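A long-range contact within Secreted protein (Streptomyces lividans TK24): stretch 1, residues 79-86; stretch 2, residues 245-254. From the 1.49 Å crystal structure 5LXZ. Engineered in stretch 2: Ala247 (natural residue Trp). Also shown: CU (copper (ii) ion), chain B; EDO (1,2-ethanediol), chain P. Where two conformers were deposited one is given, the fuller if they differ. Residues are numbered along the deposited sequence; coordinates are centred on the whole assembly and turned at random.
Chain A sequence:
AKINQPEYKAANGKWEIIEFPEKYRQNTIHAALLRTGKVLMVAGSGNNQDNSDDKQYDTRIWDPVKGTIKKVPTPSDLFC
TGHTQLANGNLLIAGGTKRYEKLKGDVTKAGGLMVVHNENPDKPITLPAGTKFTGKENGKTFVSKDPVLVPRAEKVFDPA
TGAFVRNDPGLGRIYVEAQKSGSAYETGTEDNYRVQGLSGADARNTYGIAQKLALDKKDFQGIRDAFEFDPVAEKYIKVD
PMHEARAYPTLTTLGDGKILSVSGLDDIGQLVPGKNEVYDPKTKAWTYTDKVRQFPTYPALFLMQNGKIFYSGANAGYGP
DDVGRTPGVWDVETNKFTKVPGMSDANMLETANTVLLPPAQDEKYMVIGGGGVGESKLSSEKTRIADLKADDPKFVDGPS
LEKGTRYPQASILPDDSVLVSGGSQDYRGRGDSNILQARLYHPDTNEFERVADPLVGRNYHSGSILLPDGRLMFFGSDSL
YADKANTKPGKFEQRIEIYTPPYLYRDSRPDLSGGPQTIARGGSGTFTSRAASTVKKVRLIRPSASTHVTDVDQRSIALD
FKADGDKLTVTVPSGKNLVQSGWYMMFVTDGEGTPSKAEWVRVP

Stretch 1 79-86: FCTGHTQL
Stretch 2 (245-254) ARAYPTLTTL

The two stretches share just one direct hydrogen bond; beyond it, a 1,2-ethanediol bridges the backbones, and two waters each join a backbone atom to a threonine hydroxyl. Their strands are nearly parallel, N-to-C directions 16° apart and axes 5.2 Å from each other at closest approach. The direct bond runs from Tyr248 N to Cys80 O (2.8 Å, 166° at the hydrogen); both residues have positive phi (phi/psi 79/13 for Cys80, 75/42 for Tyr248), and their CA atoms are 4.9 Å apart.

Cys80 points its CB toward the second stretch (chi1 m). Its CB packs 3.6 Å from Tyr248 CD1 and 4.1 Å from the CB of Ala247, an engineered residue replacing Trp, while Cys80 SG lies obliquely 4.8 Å from the Tyr248 ring centroid. The CA-to-CB bond of Tyr248 points away, but chi1 -69° and chi2 3° bring its ring back beside Cys80, and its OH binds copper at 2.1 Å.

Two residues on, Gly82 and Thr250 pair at 5.1 Å between CA atoms. Gly82 CA comes within 3.3 Å of Pro249 O in a CA-H...O contact; an ideal CB would lie 2.3 Å from that oxygen, so the absence of a side chain permits the approach. Pro249 O has no conventional partner.

The diol, probably from the crystallisation liquor, then fills the gap: its O2 accepts from Leu251 N (2.9 Å) and His83 N (3.2 Å), and its O1 lies over one face of the His83 ring. Leu251 (chi1 -90°, chi2 55°) turns toward stretch 1, CD2 reaching 3.7 Å from Gly82 O.

Farther along, Thr84 (chi1 t) and Thr253 (chi1 m) face inward. Threonine suits position 84 doubly: CG2 packs 4.3 Å from Leu251 CB, while OG1 accepts from a water (2.6 Å) that itself accepts from Thr253 N (2.8 Å). Another water links Gln85 O and Thr253 OG1, at 2.7 Å from each. The contact buries 446 Å², both sides summed.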

ATOM      1  N   PHE A  79      -1.021  11.587  -5.178  1.00 16.07           N
ATOM      2  CA  PHE A  79      -0.495  11.152  -3.915  1.00 17.76           C
ATOM      3  C   PHE A  79      -1.712  10.582  -3.160  1.00 16.86           C
ATOM      4  O   PHE A  79      -2.768  11.139  -3.234  1.00 18.72           O
ATOM      5  CB  PHE A  79       0.129  12.441  -3.276  1.00 18.68           C
ATOM      6  CG  PHE A  79       0.402  12.382  -1.818  1.00 18.25           C
ATOM      7  CD1 PHE A  79       0.953  11.269  -1.223  1.00 17.00           C
ATOM      8  CD2 PHE A  79       0.131  13.513  -1.021  1.00 17.78           C
ATOM      9  CE1 PHE A  79       1.223  11.258   0.130  1.00 18.65           C
ATOM     10  CE2 PHE A  79       0.363  13.496   0.319  1.00 18.83           C
ATOM     11  CZ  PHE A  79       0.926  12.369   0.903  1.00 19.02           C
ATOM     12  N   CYS A  80      -1.587   9.508  -2.427  0.70 17.57           N
ATOM     13  CA  CYS A  80      -2.785   9.007  -1.664  0.70 14.83           C
ATOM     14  C   CYS A  80      -3.787   8.220  -2.502  0.70 12.34           C
ATOM     15  O   CYS A  80      -4.910   8.002  -2.066  0.70 10.72           O
ATOM     16  CB  CYS A  80      -3.636  10.108  -0.931  0.70 15.54           C
ATOM     17  SG  CYS A  80      -2.854  11.351   0.131  0.70 17.34           S
ATOM     18  N   THR A  81      -3.413   7.827  -3.712  1.00 10.19           N
ATOM     19  CA  THR A  81      -4.294   6.998  -4.522  1.00  9.66           C
ATOM     20  C   THR A  81      -4.111   5.530  -4.272  1.00  8.15           C
ATOM     21  O   THR A  81      -3.136   5.108  -3.669  1.00  8.29           O
ATOM     22  CB  THR A  81      -3.947   7.184  -6.016  1.00 10.36           C
ATOM     23  OG1 THR A  81      -2.518   7.066  -6.192  1.00 11.10           O
ATOM     24  CG2 THR A  81      -4.426   8.460  -6.494  1.00 11.65           C
ATOM     25  N   GLY A  82      -5.072   4.725  -4.752  1.00  7.54           N
ATOM     26  CA  GLY A  82      -4.925   3.295  -4.875  1.00  7.55           C
ATOM     27  C   GLY A  82      -4.797   2.962  -6.346  1.00  7.61           C
ATOM     28  O   GLY A  82      -5.149   3.772  -7.203  1.00  8.11           O
ATOM     29  N   HIS A  83      -4.305   1.773  -6.672  1.00  7.60           N
ATOM     30  CA  HIS A  83      -3.974   1.489  -8.058  1.00  8.36           C
ATOM     31  C   HIS A  83      -3.731   0.025  -8.281  1.00  8.96           C
ATOM     32  O   HIS A  83      -3.133  -0.646  -7.417  1.00  9.75           O
ATOM     33  CB  HIS A  83      -2.796   2.287  -8.554  1.00  8.79           C
ATOM     34  CG  HIS A  83      -1.707   2.417  -7.567  1.00  9.09           C
ATOM     35  ND1 HIS A  83      -1.125   1.342  -6.940  1.00 10.04           N
ATOM     36  CD2 HIS A  83      -1.131   3.514  -7.042  1.00 10.28           C
ATOM     37  CE1 HIS A  83      -0.187   1.771  -6.119  1.00 10.79           C
ATOM     38  NE2 HIS A  83      -0.188   3.082  -6.145  1.00 10.91           N
ATOM     39  N   THR A  84      -4.169  -0.480  -9.431  1.00  8.55           N
ATOM     40  CA  THR A  84      -3.881  -1.836  -9.820  1.00  8.56           C
ATOM     41  C   THR A  84      -3.923  -1.927 -11.353  1.00  8.16           C
ATOM     42  O   THR A  84      -4.549  -1.103 -12.031  1.00  8.10           O
ATOM     43  CB  THR A  84      -4.797  -2.829  -9.095  1.00  9.88           C
ATOM     44  OG1 THR A  84      -4.191  -4.143  -9.090  1.00 10.95           O
ATOM     45  CG2 THR A  84      -6.160  -2.853  -9.712  1.00 10.24           C
ATOM     46  N   GLN A  85      -3.220  -2.906 -11.897  1.00  7.36           N
ATOM     47  CA  GLN A  85      -3.229  -3.166 -13.330  1.00  7.35           C
ATOM     48  C   GLN A  85      -4.530  -3.762 -13.795  1.00  7.39           C
ATOM     49  O   GLN A  85      -5.017  -4.729 -13.232  1.00  8.74           O
ATOM     50  CB  GLN A  85      -2.092  -4.135 -13.675  1.00  7.25           C
ATOM     51  CG  GLN A  85      -1.895  -4.230 -15.192  1.00  7.75           C
ATOM     52  CD  GLN A  85      -1.160  -5.449 -15.724  1.00  8.58           C
ATOM     53  OE1 GLN A  85      -1.293  -5.778 -16.925  1.00  9.02           O
ATOM     54  NE2 GLN A  85      -0.336  -6.075 -14.922  1.00  9.22           N
ATOM     55  N   LEU A  86      -5.079  -3.196 -14.848  1.00  7.41           N
ATOM     56  CA  LEU A  86      -6.237  -3.738 -15.537  1.00  7.95           C
ATOM     57  C   LEU A  86      -5.803  -4.795 -16.550  1.00  8.44           C
ATOM     58  O   LEU A  86      -4.639  -4.947 -16.873  1.00  8.74           O
ATOM     59  CB  LEU A  86      -6.959  -2.608 -16.255  1.00  8.19           C
ATOM     60  CG  LEU A  86      -7.495  -1.520 -15.345  1.00  8.91           C
ATOM     61  CD1 LEU A  86      -8.158  -0.480 -16.208  1.00  9.89           C
ATOM     62  CD2 LEU A  86      -8.430  -2.026 -14.269  1.00  9.69           C
ATOM     63  N   ALA A 245     -15.249   9.884  -2.199  1.00  9.57           N
ATOM     64  CA  ALA A 245     -13.927  10.475  -2.110  1.00  9.11           C
ATOM     65  C   ALA A 245     -13.088   9.563  -1.219  1.00  8.82           C
ATOM     66  O   ALA A 245     -13.569   9.112  -0.176  1.00  9.33           O
ATOM     67  CB  ALA A 245     -14.028  11.852  -1.514  1.00 10.04           C
ATOM     68  N   ARG A 246     -11.862   9.264  -1.656  1.00  7.87           N
ATOM     69  CA  ARG A 246     -11.007   8.335  -0.928  1.00  7.65           C
ATOM     70  C   ARG A 246      -9.556   8.750  -1.025  1.00  7.91           C
ATOM     71  O   ARG A 246      -8.974   8.710  -2.091  1.00  9.14           O
ATOM     72  CB  ARG A 246     -11.139   6.904  -1.466  1.00  7.70           C
ATOM     73  CG  ARG A 246     -12.564   6.360  -1.572  1.00  7.58           C
ATOM     74  CD  ARG A 246     -12.480   4.982  -2.242  1.00  7.63           C
ATOM     75  NE  ARG A 246     -13.810   4.508  -2.551  1.00  7.24           N
ATOM     76  CZ  ARG A 246     -14.594   3.804  -1.729  1.00  7.39           C
ATOM     77  NH1 ARG A 246     -14.187   3.381  -0.560  1.00  7.36           N
ATOM     78  NH2 ARG A 246     -15.832   3.467  -2.086  1.00  7.84           N
ATOM     79  N   ALA A 247      -8.981   9.145   0.108  1.00  8.03           N
ATOM     80  CA  ALA A 247      -7.544   9.174   0.294  1.00  7.85           C
ATOM     81  C   ALA A 247      -7.151   7.858   0.910  1.00  7.37           C
ATOM     82  O   ALA A 247      -7.659   7.478   1.968  1.00  8.11           O
ATOM     83  CB  ALA A 247      -7.089  10.316   1.207  1.00  8.02           C
ATOM     84  N   TYR A 248      -6.222   7.154   0.260  1.00  7.45           N
ATOM     85  CA  TYR A 248      -5.654   5.875   0.727  0.70  7.97           C
ATOM     86  C   TYR A 248      -6.586   4.661   0.560  1.00  6.85           C
ATOM     87  O   TYR A 248      -6.683   3.794   1.442  1.00  7.04           O
ATOM     88  CB  TYR A 248      -5.214   5.928   2.181  0.70  9.08           C
ATOM     89  CG  TYR A 248      -4.048   6.755   2.539  0.70 11.33           C
ATOM     90  CD1 TYR A 248      -3.365   7.546   1.621  0.70 12.41           C
ATOM     91  CD2 TYR A 248      -3.586   6.670   3.838  0.70 13.80           C
ATOM     92  CE1 TYR A 248      -2.271   8.274   2.031  0.70 14.84           C
ATOM     93  CE2 TYR A 248      -2.527   7.403   4.243  0.70 15.60           C
ATOM     94  CZ  TYR A 248      -1.872   8.190   3.349  0.70 15.91           C
ATOM     95  OH  TYR A 248      -0.804   8.861   3.851  0.70 20.85           O
ATOM     96  N   PRO A 249      -7.283   4.545  -0.569  1.00  6.30           N
ATOM     97  CA  PRO A 249      -8.049   3.330  -0.800  1.00  6.31           C
ATOM     98  C   PRO A 249      -7.156   2.165  -1.312  1.00  6.09           C
ATOM     99  O   PRO A 249      -6.102   2.397  -1.927  1.00  6.06           O
ATOM    100  CB  PRO A 249      -9.010   3.758  -1.888  1.00  6.38           C
ATOM    101  CG  PRO A 249      -8.178   4.618  -2.736  1.00  6.28           C
ATOM    102  CD  PRO A 249      -7.288   5.392  -1.770  1.00  6.42           C
ATOM    103  N   THR A 250      -7.616   0.933  -1.070  1.00  5.92           N
ATOM    104  CA  THR A 250      -7.068  -0.187  -1.838  1.00  6.04           C
ATOM    105  C   THR A 250      -7.943  -0.457  -3.024  1.00  6.07           C
ATOM    106  O   THR A 250      -9.162  -0.501  -2.888  1.00  6.17           O
ATOM    107  CB  THR A 250      -6.951  -1.439  -0.966  1.00  6.29           C
ATOM    108  OG1 THR A 250      -5.814  -1.241  -0.115  1.00  6.51           O
ATOM    109  CG2 THR A 250      -6.712  -2.707  -1.757  1.00  6.48           C
ATOM    110  N   LEU A 251      -7.293  -0.658  -4.179  1.00  6.33           N
ATOM    111  CA  LEU A 251      -7.941  -1.173  -5.380  1.00  6.89           C
ATOM    112  C   LEU A 251      -7.434  -2.572  -5.619  1.00  6.89           C
ATOM    113  O   LEU A 251      -6.213  -2.769  -5.652  1.00  7.50           O
ATOM    114  CB  LEU A 251      -7.582  -0.297  -6.566  1.00  7.05           C
ATOM    115  CG  LEU A 251      -8.520   0.884  -6.845  1.00  8.52           C
ATOM    116  CD1 LEU A 251      -8.730   1.805  -5.715  1.00  9.33           C
ATOM    117  CD2 LEU A 251      -7.977   1.629  -8.080  1.00  8.81           C
ATOM    118  N   THR A 252      -8.307  -3.535  -5.754  1.00  7.09           N
ATOM    119  CA  THR A 252      -7.882  -4.925  -5.918  1.00  7.54           C
ATOM    120  C   THR A 252      -8.788  -5.649  -6.906  1.00  7.58           C
ATOM    121  O   THR A 252      -9.985  -5.429  -6.936  1.00  7.26           O
ATOM    122  CB  THR A 252      -7.802  -5.617  -4.527  1.00  8.30           C
ATOM    123  OG1 THR A 252      -7.034  -6.819  -4.637  1.00  9.34           O
ATOM    124  CG2 THR A 252      -9.117  -5.885  -3.920  1.00  8.80           C
ATOM    125  N   THR A 253      -8.195  -6.485  -7.737  1.00  7.10           N
ATOM    126  CA  THR A 253      -8.965  -7.194  -8.780  1.00  7.67           C
ATOM    127  C   THR A 253      -9.752  -8.356  -8.235  1.00  7.68           C
ATOM    128  O   THR A 253      -9.223  -9.156  -7.446  1.00  8.12           O
ATOM    129  CB  THR A 253      -7.978  -7.733  -9.793  1.00  8.30           C
ATOM    130  OG1 THR A 253      -7.217  -6.627 -10.320  1.00  8.96           O
ATOM    131  CG2 THR A 253      -8.685  -8.484 -10.907  1.00  8.75           C
ATOM    132  N   LEU A 254     -11.004  -8.442  -8.643  1.00  7.42           N
ATOM    133  CA  LEU A 254     -11.879  -9.545  -8.264  1.00  7.68           C
ATOM    134  C   LEU A 254     -11.832 -10.676  -9.317  1.00  7.96           C
ATOM    135  O   LEU A 254     -11.204 -10.566 -10.359  1.00  8.51           O
ATOM    136  CB  LEU A 254     -13.306  -9.023  -8.089  1.00  8.57           C
ATOM    137  CG  LEU A 254     -13.490  -7.953  -7.009  1.00  9.34           C
ATOM    138  CD1 LEU A 254     -14.945  -7.480  -7.003  1.00 10.49           C
ATOM    139  CD2 LEU A 254     -13.134  -8.478  -5.628  1.00 10.57           C
TER
HETATM  140 CU    CU B 701       0.976   8.656   2.835  0.70  8.81          CU
HETATM  141  C1  EDO P 715      -2.969   0.348  -2.965  1.00 19.36           C
HETATM  142  O1  EDO P 715      -2.499   1.029  -4.141  1.00 21.21           O
HETATM  143  C2  EDO P 715      -3.625  -0.926  -3.365  1.00 19.35           C
HETATM  144  O2  EDO P 715      -4.435  -0.541  -4.482  1.00 15.27           O
HETATM  145  O   HOH W   1      -5.422  -6.305  -8.282  1.00 14.08           O
HETATM  146  O   HOH W   2      -7.145  -6.300 -13.019  1.00 13.05           O
HETATM  147  O   HOH W   3       0.458  10.623   3.632  0.70 16.96           O